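PDB 3NNB: alginate lyase from Bacteroides ovatus, which probably cleaves the polysaccharide alginate by beta-elimination. Local coordinates for residues G358-A361 with I362-F366; P189-K192 with K193-E197; I247-F250 with P251-L255. All coordinates share one frame; numbering follows the deposited sequence.

All three contacts are local, each one turn of a single helix closing on the next: helix 359-366 in interaction 1, helix 189-208 in interaction 2 and helix 240-258 in interaction 3. Interactions 1 and 2 lie on opposite sides of the chain's centre, their own centres about 42 Å apart; alanines and a glutamine face out in interaction 1, mostly lysines in interaction 2, while a few apolar residues face inward. Interaction 3 has the largest buried share, with the Phe-250 ring packed against the next turn, on Arg-254 and Leu-255. The chemistry follows: a regular set of backbone bonds in interaction 2, a glycine-started short helix in interaction 1, and a proline kink with a wider turn in interaction 3.

Interaction 1: G358-A361 with I362-F366; sequences GYEA and IGAQF
Ala-364 N donates to Glu-360 O at 2.8 Å, the shortest of the bonds that close this first turn of helix 359-366. Gly-363 N to Tyr-359 O is straighter, with an N-H...O angle of 169°, and Gln-365 N reaches Ala-361 O at 3.1 Å along a more bent path. The bond from Ile-362 N back to Gly-358 O, 3.4 Å long, is weak. Gly-358 holds the N-cap position; its phi is positive, a backbone shape that favours glycine, and from there the chain turns into the helix.

Beyond the backbone, the Glu-360 carboxylate looks outside the turn: OE1 forms a salt bridge with Arg-348 and OE2 another with Arg-367, tying this short helix to helix 336-351 and to the residue just after its own end. The chain turns about its CB-CG bond (chi2 60°), which brings OE2 back within 3.9 Å of Ala-364 CB.

Ile-362 CG1 lies beside its own backbone N (chi1 -63°), and this sends it back over the cap, 3.6 Å from Gly-358 O. Ala-364 CB sits 3.3 Å from Glu-360 O. On the inner side, Tyr-359 packs on helix 310-317 and on Ala-350, while Ile-362 meets Leu-347 and Ile-318.

Interaction 2: P189-K192 with K193-E197; sequences PKVK and KGMKE
Lys-196 N donates to Lys-192 O at 2.9 Å, almost straight at 169°, and three more bonds of the same alpha-helical spacing run through the turn. Lys-193 N is taken by Pro-189 O, Gly-194 N by Lys-190 O at 3.0 Å, and Met-195 N, of a selenomethionine, by Val-191 O. The last of these meets its carbonyl nearly head-on, whereas the two earlier donors are tilted by almost 30° from the carbonyl plane. Every carbonyl from Pro-189 to Lys-192 thus has a donor one turn later. Nearer the start of helix 189-208, Val-191 N is satisfied by the hydroxyl OG1 of Thr-188.

Among the side chains, Lys-192 and Lys-196 run side by side and point the same way, with Lys-192 CG 3.9 Å from Lys-196 CD. Lys-192 is fully extended, CG anti to the backbone N (chi1 -175°), and this carries NZ out to a salt bridge with Glu-182, a ligand of the bound sodium ion. In the conformer described, Lys-196 instead folds at its last two torsions, and its NZ stays 6.8 Å from that of Lys-192. On the buried side, Val-191 CG1 and Met-195 CG are in loose apolar contact at 4.4 Å, facing Val-128 and Phe-135 of helix 121-136.

The two lysines therefore touch through their methylene chains while their like charges remain apart, and the Glu-182 carboxylate probably offsets the positive charge of Lys-192 beside the sodium site.

Interaction 3: I247-F250 with P251-L255; sequences IQEF and PEKRL
Phe-250 O accepts two backbone bonds, from Arg-254 N at 2.9 Å and Leu-255 N at 3.3 Å, the donors arriving from opposite faces of the carbonyl plane; the second closes a wider, pi-type turn. Lys-253 N bonds to Glu-249 O at 3.0 Å. Pro-251 has no N-H to give, and the helix kinks here: a water accepts from Glu-252 N and donates to Gln-248 O, bridging the break.

Between charges, Glu-249 and Lys-253 run alongside each other, but OE1 and NZ remain 4.2 Å apart, too far for a salt bridge; Glu-249 is paired instead with Lys-245.

The apolar contacts gather round the Phe-250 ring. Its CG lies anti to the backbone N (chi1 -178°), which sets the ring toward the next turn. Arg-254 CB lies over one face in a CH-pi contact, 4.1 Å from the centroid, and Leu-255 CD2 comes obliquely to CE2 at 3.7 Å. Were Phe-250 an alanine, a gap would probably open beside Leu-255 and the Arg-254 methylenes would lose their ring.

Outward, Arg-254 forms a salt bridge with Asp-227 of helix 221-236, and Phe-250 touches Leu-224 of that helix and Met-288 of helix 274-293, so the kinked turn joins helix 240-258 to both.

Interaction 1: G358-A361 with I362-F366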
loop_
_atom_site.group_PDB
_atom_site.type_symbol
_atom_site.label_atom_id
_atom_site.label_comp_id
_atom_site.label_asym_id
_atom_site.label_seq_id
_atom_site.Cartn_x
_atom_site.Cartn_y
_atom_site.Cartn_z
ATOM N N GLY A 358 -14.667 17.125 -12.973
ATOM C CA GLY A 358 -15.640 16.163 -13.486
ATOM C C GLY A 358 -15.156 14.717 -13.515
ATOM O O GLY A 358 -15.707 13.888 -14.243
ATOM N N TYR A 359 -14.182 14.398 -12.655
ATOM C CA TYR A 359 -13.593 13.075 -12.695
ATOM C C TYR A 359 -14.545 11.963 -12.225
ATOM O O TYR A 359 -14.518 10.848 -12.740
ATOM C CB TYR A 359 -12.349 13.016 -11.816
ATOM C CG TYR A 359 -11.193 13.873 -12.250
ATOM C CD1 TYR A 359 -10.860 14.024 -13.600
ATOM C CD2 TYR A 359 -10.372 14.461 -11.308
ATOM C CE1 TYR A 359 -9.789 14.744 -13.975
ATOM C CE2 TYR A 359 -9.279 15.206 -11.689
ATOM C CZ TYR A 359 -9.009 15.363 -13.025
ATOM O OH TYR A 359 -7.918 16.133 -13.407
ATOM N N GLU A 360 -15.377 12.255 -11.225
ATOM C CA GLU A 360 -16.286 11.232 -10.698
ATOM C C GLU A 360 -17.325 10.849 -11.748
ATOM O O GLU A 360 -17.678 9.683 -11.844
ATOM C CB GLU A 360 -16.976 11.679 -9.388
ATOM C CG GLU A 360 -18.165 10.801 -8.983
ATOM C CD GLU A 360 -17.827 9.332 -8.740
ATOM O OE1 GLU A 360 -16.633 8.992 -8.608
ATOM O OE2 GLU A 360 -18.765 8.514 -8.666
ATOM N N ALA A 361 -17.812 11.826 -12.521
ATOM C CA ALA A 361 -18.762 11.554 -13.612
ATOM C C ALA A 361 -18.187 10.581 -14.641
ATOM O O ALA A 361 -18.861 9.658 -15.088
ATOM C CB ALA A 361 -19.207 12.859 -14.282
ATOM N N ILE A 362 -16.912 10.760 -14.972
ATOM C CA ILE A 362 -16.213 9.847 -15.875
ATOM C C ILE A 362 -16.114 8.472 -15.221
ATOM O O ILE A 362 -16.496 7.482 -15.822
ATOM C CB ILE A 362 -14.819 10.384 -16.261
ATOM C CG1 ILE A 362 -14.934 11.697 -17.033
ATOM C CG2 ILE A 362 -14.047 9.349 -17.092
ATOM C CD1 ILE A 362 -13.597 12.385 -17.351
ATOM N N GLY A 363 -15.636 8.402 -13.971
ATOM C CA GLY A 363 -15.500 7.115 -13.280
ATOM C C GLY A 363 -16.835 6.370 -13.219
ATOM O O GLY A 363 -16.889 5.175 -13.445
ATOM N N ALA A 364 -17.911 7.114 -12.941
ATOM C CA ALA A 364 -19.239 6.544 -12.750
ATOM C C ALA A 364 -19.813 5.982 -14.050
ATOM O O ALA A 364 -20.588 5.021 -14.018
ATOM C CB ALA A 364 -20.183 7.615 -12.172
ATOM N N GLN A 365 -19.406 6.561 -15.182
ATOM C CA GLN A 365 -19.810 6.104 -16.511
ATOM C C GLN A 365 -19.325 4.687 -16.801
ATOM O O GLN A 365 -20.043 3.900 -17.398
ATOM C CB GLN A 365 -19.308 7.091 -17.577
ATOM C CG GLN A 365 -19.795 6.837 -18.984
ATOM C CD GLN A 365 -19.256 7.856 -20.002
ATOM O OE1 GLN A 365 -18.762 8.944 -19.645
ATOM N NE2 GLN A 365 -19.359 7.499 -21.284
ATOM N N PHE A 366 -18.128 4.335 -16.336
ATOM C CA PHE A 366 -17.518 3.047 -16.680
ATOM C C PHE A 366 -17.406 2.036 -15.549
ATOM O O PHE A 366 -17.146 0.871 -15.800
ATOM C CB PHE A 366 -16.148 3.281 -17.308
ATOM C CG PHE A 366 -16.204 4.198 -18.515
ATOM C CD1 PHE A 366 -16.792 3.749 -19.690
ATOM C CD2 PHE A 366 -15.727 5.494 -18.456
ATOM C CE1 PHE A 366 -16.873 4.585 -20.793
ATOM C CE2 PHE A 366 -15.800 6.312 -19.550
ATOM C CZ PHE A 366 -16.386 5.864 -20.714
#

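Interaction 2: P189-K192 with K193-E197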
loop_
_atom_site.group_PDB
_atom_site.type_symbol
_atom_site.label_atom_id
_atom_site.label_comp_id
_atom_site.label_asym_id
_atom_site.label_seq_id
_atom_site.Cartn_x
_atom_site.Cartn_y
_atom_site.Cartn_z
ATOM N N PRO A 189 -2.691 1.027 25.896
ATOM C CA PRO A 189 -1.468 1.852 25.802
ATOM C C PRO A 189 -0.178 1.030 25.614
ATOM O O PRO A 189 0.719 1.467 24.898
ATOM C CB PRO A 189 -1.461 2.620 27.135
ATOM C CG PRO A 189 -2.932 2.713 27.484
ATOM C CD PRO A 189 -3.557 1.408 27.030
ATOM N N LYS A 190 -0.096 -0.161 26.201
ATOM C CA LYS A 190 1.077 -1.012 26.024
ATOM C C LYS A 190 1.175 -1.496 24.571
ATOM O O LYS A 190 2.260 -1.536 24.022
ATOM C CB LYS A 190 1.052 -2.175 26.998
ATOM C CG LYS A 190 2.240 -3.125 26.990
ATOM C CD LYS A 190 2.190 -4.019 28.253
ATOM C CE LYS A 190 3.355 -5.009 28.333
ATOM N NZ LYS A 190 3.060 -6.192 29.241
ATOM N N VAL A 191 0.056 -1.886 23.970
ATOM C CA VAL A 191 0.058 -2.324 22.554
ATOM C C VAL A 191 0.470 -1.157 21.641
ATOM O O VAL A 191 1.326 -1.308 20.763
ATOM C CB VAL A 191 -1.306 -2.910 22.144
ATOM C CG1 VAL A 191 -1.366 -3.193 20.610
ATOM C CG2 VAL A 191 -1.563 -4.187 22.967
ATOM N N LYS A 192 -0.086 0.019 21.896
ATOM C CA LYS A 192 0.216 1.177 21.108
ATOM C C LYS A 192 1.697 1.511 21.215
ATOM O O LYS A 192 2.347 1.794 20.233
ATOM C CB LYS A 192 -0.620 2.358 21.581
ATOM C CG LYS A 192 -0.435 3.587 20.687
ATOM C CD LYS A 192 -1.429 4.712 21.060
ATOM C CE LYS A 192 -1.136 5.938 20.187
ATOM N NZ LYS A 192 -2.071 7.092 20.345
ATOM N N LYS A 193 2.227 1.498 22.440
ATOM C CA LYS A 193 3.625 1.809 22.646
ATOM C C LYS A 193 4.517 0.808 21.875
ATOM O O LYS A 193 5.530 1.171 21.283
ATOM C CB LYS A 193 3.936 1.757 24.130
ATOM C CG LYS A 193 5.363 2.098 24.501
ATOM C CD LYS A 193 5.550 2.096 26.043
ATOM C CE LYS A 193 7.017 2.296 26.431
ATOM N NZ LYS A 193 7.260 1.816 27.810
ATOM N N GLY A 194 4.179 -0.475 21.948
ATOM C CA GLY A 194 4.947 -1.502 21.260
ATOM C C GLY A 194 4.948 -1.316 19.751
ATOM O O GLY A 194 5.997 -1.460 19.099
HETATM N N MSE A 195 3.783 -0.989 19.204
HETATM C CA MSE A 195 3.670 -0.736 17.772
HETATM C C MSE A 195 4.448 0.527 17.337
HETATM O O MSE A 195 5.142 0.545 16.300
HETATM C CB MSE A 195 2.200 -0.658 17.366
HETATM C CG MSE A 195 1.471 -1.997 17.461
HETATM SE SE MSE A 195 2.282 -3.476 16.539
HETATM C CE MSE A 195 2.521 -2.639 14.799
ATOM N N LYS A 196 4.317 1.604 18.100
ATOM C CA LYS A 196 5.064 2.831 17.782
ATOM C C LYS A 196 6.576 2.582 17.889
ATOM O O LYS A 196 7.346 3.110 17.087
ATOM C CB LYS A 196 4.640 3.972 18.690
ATOM C CG LYS A 196 3.246 4.456 18.370
ATOM C CD LYS A 196 2.736 5.515 19.360
ATOM C CE LYS A 196 3.368 6.886 19.158
ATOM N NZ LYS A 196 4.746 6.966 19.722
ATOM N N GLU A 197 7.003 1.776 18.860
ATOM C CA GLU A 197 8.432 1.441 19.015
ATOM C C GLU A 197 8.940 0.618 17.826
ATOM O O GLU A 197 10.022 0.858 17.324
ATOM C CB GLU A 197 8.705 0.722 20.342
ATOM C CG GLU A 197 8.695 1.685 21.549
ATOM C CD GLU A 197 8.946 1.018 22.896
ATOM O OE1 GLU A 197 9.065 -0.213 22.950
ATOM O OE2 GLU A 197 9.024 1.750 23.902
#

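Interaction 3: I247-F250 with P251-L255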
loop_
_atom_site.group_PDB
_atom_site.type_symbol
_atom_site.label_atom_id
_atom_site.label_comp_id
_atom_site.label_asym_id
_atom_site.label_seq_id
_atom_site.Cartn_x
_atom_site.Cartn_y
_atom_site.Cartn_z
ATOM N N ILE A 247 7.516 15.441 2.614
ATOM C CA ILE A 247 6.413 16.043 1.823
ATOM C C ILE A 247 6.885 17.222 0.988
ATOM O O ILE A 247 6.587 17.327 -0.209
ATOM C CB ILE A 247 5.241 16.449 2.727
ATOM C CG1 ILE A 247 4.558 15.183 3.310
ATOM C CG2 ILE A 247 4.193 17.301 1.955
ATOM C CD1 ILE A 247 3.571 15.434 4.460
ATOM N N GLN A 248 7.625 18.131 1.614
ATOM C CA GLN A 248 8.059 19.335 0.917
ATOM C C GLN A 248 8.990 19.044 -0.229
ATOM O O GLN A 248 8.939 19.736 -1.232
ATOM C CB GLN A 248 8.629 20.343 1.925
ATOM C CG GLN A 248 7.435 20.928 2.736
ATOM C CD GLN A 248 7.818 21.763 3.932
ATOM O OE1 GLN A 248 8.982 21.816 4.336
ATOM N NE2 GLN A 248 6.812 22.388 4.541
ATOM N N GLU A 249 9.781 17.985 -0.116
ATOM C CA GLU A 249 10.693 17.573 -1.171
ATOM C C GLU A 249 10.068 16.701 -2.263
ATOM O O GLU A 249 10.666 16.496 -3.338
ATOM C CB GLU A 249 11.892 16.859 -0.563
ATOM C CG GLU A 249 12.700 17.770 0.312
ATOM C CD GLU A 249 13.918 17.095 0.926
ATOM O OE1 GLU A 249 14.164 15.882 0.728
ATOM O OE2 GLU A 249 14.643 17.824 1.612
ATOM N N PHE A 250 8.862 16.189 -1.991
ATOM C CA PHE A 250 8.235 15.174 -2.847
ATOM C C PHE A 250 7.934 15.648 -4.291
ATOM O O PHE A 250 8.217 14.918 -5.237
ATOM C CB PHE A 250 7.015 14.599 -2.113
ATOM C CG PHE A 250 6.263 13.510 -2.826
ATOM C CD1 PHE A 250 6.622 12.165 -2.653
ATOM C CD2 PHE A 250 5.149 13.808 -3.590
ATOM C CE1 PHE A 250 5.887 11.170 -3.239
ATOM C CE2 PHE A 250 4.428 12.815 -4.185
ATOM C CZ PHE A 250 4.775 11.497 -3.965
ATOM N N PRO A 251 7.453 16.875 -4.479
ATOM C CA PRO A 251 7.173 17.259 -5.889
ATOM C C PRO A 251 8.403 17.234 -6.768
ATOM O O PRO A 251 8.380 16.606 -7.840
ATOM C CB PRO A 251 6.582 18.675 -5.741
ATOM C CG PRO A 251 5.880 18.592 -4.367
ATOM C CD PRO A 251 6.881 17.868 -3.534
ATOM N N GLU A 252 9.498 17.859 -6.341
ATOM C CA GLU A 252 10.703 17.894 -7.159
ATOM C C GLU A 252 11.383 16.534 -7.244
ATOM O O GLU A 252 11.831 16.142 -8.302
ATOM C CB GLU A 252 11.694 18.951 -6.642
ATOM C CG GLU A 252 11.216 20.374 -6.859
ATOM C CD GLU A 252 12.198 21.418 -6.350
ATOM O OE1 GLU A 252 13.416 21.284 -6.597
ATOM O OE2 GLU A 252 11.737 22.381 -5.714
ATOM N N LYS A 253 11.425 15.786 -6.135
ATOM C CA LYS A 253 12.143 14.521 -6.101
ATOM C C LYS A 253 11.426 13.402 -6.847
ATOM O O LYS A 253 12.084 12.561 -7.502
ATOM C CB LYS A 253 12.376 14.088 -4.659
ATOM C CG LYS A 253 13.350 12.932 -4.498
ATOM C CD LYS A 253 13.562 12.572 -3.001
ATOM C CE LYS A 253 14.188 13.681 -2.195
ATOM N NZ LYS A 253 15.514 14.091 -2.774
ATOM N N ARG A 254 10.094 13.425 -6.786
ATOM C CA ARG A 254 9.278 12.301 -7.281
ATOM C C ARG A 254 8.343 12.714 -8.429
ATOM O O ARG A 254 8.431 12.184 -9.524
ATOM C CB ARG A 254 8.463 11.649 -6.157
ATOM C CG ARG A 254 9.284 11.240 -4.953
ATOM C CD ARG A 254 10.416 10.257 -5.279
ATOM N NE ARG A 254 11.173 9.969 -4.063
ATOM C CZ ARG A 254 12.235 9.176 -4.003
ATOM N NH1 ARG A 254 12.745 8.640 -5.091
ATOM N NH2 ARG A 254 12.790 8.936 -2.835
ATOM N N LEU A 255 7.461 13.685 -8.201
ATOM C CA LEU A 255 6.472 14.001 -9.221
ATOM C C LEU A 255 7.105 14.538 -10.494
ATOM O O LEU A 255 6.756 14.135 -11.589
ATOM C CB LEU A 255 5.433 15.035 -8.725
ATOM C CG LEU A 255 4.596 14.573 -7.528
ATOM C CD1 LEU A 255 3.660 15.683 -7.092
ATOM C CD2 LEU A 255 3.825 13.234 -7.777
HETATM O O HOH W 1 9.706 19.782 -3.968
#